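Phosphatidylinositol 4,5-bisphosphate-binding protein SLM1 (PDB 4A6K) binds phosphatidylinositol 4,5-bisphosphate through its PH domain and, together with SLM2, acts as an effector of TORC2 and calcineurin signalling. Local coordinates at the interface of chains A and B. Coordinates in Å, arbitrary orientation; residue numbers count along the deposited sequence, not the author numbering. Chains: chain A/B, Phosphatidylinositol 4,5-bisphosphate-binding protein SLM1.

The interface of chains A and B. Residues chain A 115-116, 118; chain B 7, 31-32, 112, 115-116.
A:Ser118 holds OG between its backbone N and carbonyl carbon (chi1 77°), while B:Asn112 swings CG anti to its own carbonyl carbon. The serine hydroxyl and the amide oxygen thus meet tip to tip. A:Ser118 OG donates a hydrogen bond to B:Asn112 OD1 at 3.0 Å. The C=O...donor angle is 137°. The hydroxyl is tilted 17° from the carbonyl plane. B:Ile7 reaches the same hydroxyl with a methyl, CG2 lying 3.7 Å from A:Ser118 OG. The serine also packs on the helix 103-117 of chain B. Its CB presses against the branch methyl CG2 of B:Ile115 at 3.5 Å, a tight fit.

A:Ile115 sits near the end of helix 103-116 of chain A. The side chains of B:Leu116 and A:Ile115 cross at about a right angle, and B:Leu116 CD2 lies 3.7 Å from A:Ile115 CA. The same methyl lies beside the carbonyl oxygen of A:Ile115. B:Pro31 brings its ring carbons CB and CG up to that oxygen, CB at 3.5 Å from A:Ile115 O. The proline CB also meets the tip methyl CD1 of A:Ile115 at 4.0 Å. A:Leu116 adds a light touch on the ring.

The patch buries 225 Å², is mostly apolar and belongs to an interface that is not an exact two-fold. The protein pairs with SLM2, and the structure alone does not show whether this contact between SLM1 copies serves the cell. In the deposited assembly the patch holds two PH-domain copies together, the C-terminal end of chain A set against the helix 103-117 of chain B.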
ATOM      1  N   ILE A 115      12.364  -0.787  -1.058  1.00 14.26           N
ATOM      2  CA  ILE A 115      11.645   0.009  -0.083  1.00 15.42           C
ATOM      3  C   ILE A 115      10.432  -0.663   0.529  1.00 15.98           C
ATOM      4  O   ILE A 115       9.980  -0.217   1.595  1.00 16.70           O
ATOM      5  CB  ILE A 115      11.343   1.493  -0.544  1.00 16.24           C
ATOM      6  CG1 ILE A 115      10.309   1.578  -1.676  1.00 17.55           C
ATOM      7  CG2 ILE A 115      12.672   2.214  -0.936  1.00 15.12           C
ATOM      8  CD1 ILE A 115       9.900   2.977  -1.991  1.00 16.20           C
ATOM      9  N   LEU A 116      10.002  -1.787  -0.050  1.00 14.10           N
ATOM     10  CA  LEU A 116       8.841  -2.512   0.496  1.00 15.87           C
ATOM     11  C   LEU A 116       9.277  -3.773   1.253  1.00 18.71           C
ATOM     12  O   LEU A 116       8.436  -4.450   1.848  1.00 19.04           O
ATOM     13  CB  LEU A 116       7.890  -2.931  -0.650  1.00 17.60           C
ATOM     14  CG  LEU A 116       7.048  -1.813  -1.282  1.00 14.39           C
ATOM     15  CD1 LEU A 116       6.344  -2.265  -2.576  1.00 18.45           C
ATOM     16  CD2 LEU A 116       6.045  -1.269  -0.220  1.00 15.95           C
ATOM     17  N   SER A 118      12.266  -3.833   3.533  1.00 21.29           N
ATOM     18  CA  SER A 118      13.330  -3.425   4.430  1.00 23.72           C
ATOM     19  C   SER A 118      13.248  -4.152   5.799  1.00 26.62           C
ATOM     20  O   SER A 118      14.265  -4.271   6.508  1.00 26.52           O
ATOM     21  CB  SER A 118      13.298  -1.870   4.609  1.00 23.33           C
ATOM     22  OG  SER A 118      12.262  -1.478   5.484  1.00 24.78           O
TER
ATOM     23  N   ILE B   7       6.361   0.893   8.189  1.00 22.53           N
ATOM     24  CA  ILE B   7       7.497   0.000   8.504  1.00 19.91           C
ATOM     25  C   ILE B   7       7.729  -0.033  10.011  1.00 19.34           C
ATOM     26  O   ILE B   7       8.029  -1.093  10.607  1.00 20.25           O
ATOM     27  CB  ILE B   7       8.733   0.471   7.729  1.00 18.13           C
ATOM     28  CG1 ILE B   7       8.440   0.325   6.225  1.00 20.71           C
ATOM     29  CG2 ILE B   7      10.039  -0.291   8.130  1.00 19.95           C
ATOM     30  CD1 ILE B   7       9.368   1.130   5.328  1.00 18.46           C
ATOM     31  N   PRO B  31       7.573   3.540   3.519  1.00 13.89           N
ATOM     32  CA  PRO B  31       8.568   3.389   2.451  1.00 14.97           C
ATOM     33  C   PRO B  31       9.000   4.711   1.857  1.00 14.65           C
ATOM     34  O   PRO B  31      10.053   4.799   1.299  1.00 16.27           O
ATOM     35  CB  PRO B  31       7.826   2.529   1.380  1.00 16.13           C
ATOM     36  CG  PRO B  31       6.858   1.724   2.254  1.00 14.66           C
ATOM     37  CD  PRO B  31       6.345   2.757   3.255  1.00 14.63           C
ATOM     38  N   ASN B  32       8.175   5.761   1.985  1.00 15.00           N
ATOM     39  CA  ASN B  32       8.452   7.056   1.408  1.00 14.30           C
ATOM     40  C   ASN B  32       8.942   8.153   2.362  1.00 13.42           C
ATOM     41  O   ASN B  32       9.663   9.049   1.951  1.00 14.60           O
ATOM     42  CB  ASN B  32       7.152   7.535   0.799  1.00 16.23           C
ATOM     43  CG  ASN B  32       6.615   6.510  -0.249  1.00 18.58           C
ATOM     44  OD1 ASN B  32       7.426   5.884  -0.946  1.00 19.80           O
ATOM     45  ND2 ASN B  32       5.277   6.328  -0.326  1.00 20.91           N
ATOM     46  N   ASN B 112      16.316  -0.150   9.438  1.00 16.08           N
ATOM     47  CA  ASN B 112      15.315   0.154   8.411  1.00 16.51           C
ATOM     48  C   ASN B 112      15.691   1.308   7.548  1.00 18.27           C
ATOM     49  O   ASN B 112      15.673   1.238   6.279  1.00 16.36           O
ATOM     50  CB  ASN B 112      13.914   0.332   9.019  1.00 16.38           C
ATOM     51  CG  ASN B 112      13.256  -1.034   9.329  1.00 21.50           C
ATOM     52  OD1 ASN B 112      12.950  -1.775   8.406  1.00 23.16           O
ATOM     53  ND2 ASN B 112      13.157  -1.398  10.611  1.00 18.73           N
ATOM     54  N   ILE B 115      18.504   0.688   4.930  1.00 21.17           N
ATOM     55  CA  ILE B 115      18.020   0.023   3.708  1.00 22.43           C
ATOM     56  C   ILE B 115      17.191   0.999   2.844  1.00 21.33           C
ATOM     57  O   ILE B 115      17.398   1.134   1.650  1.00 20.97           O
ATOM     58  CB  ILE B 115      17.216  -1.215   4.094  1.00 22.83           C
ATOM     59  CG1 ILE B 115      18.172  -2.317   4.590  1.00 26.28           C
ATOM     60  CG2 ILE B 115      16.316  -1.706   2.876  1.00 25.43           C
ATOM     61  CD1 ILE B 115      17.466  -3.425   5.382  1.00 29.91           C
ATOM     62  N   LEU B 116      16.286   1.744   3.459  1.00 19.04           N
ATOM     63  CA  LEU B 116      15.420   2.635   2.696  1.00 20.10           C
ATOM     64  C   LEU B 116      16.200   3.724   1.937  1.00 21.25           C
ATOM     65  O   LEU B 116      15.768   4.164   0.858  1.00 23.28           O
ATOM     66  CB  LEU B 116      14.333   3.242   3.608  1.00 17.80           C
ATOM     67  CG  LEU B 116      13.430   2.155   4.203  1.00 18.97           C
ATOM     68  CD1 LEU B 116      12.649   2.680   5.393  1.00 17.19           C
ATOM     69  CD2 LEU B 116      12.421   1.617   3.114  1.00 22.08           C
TER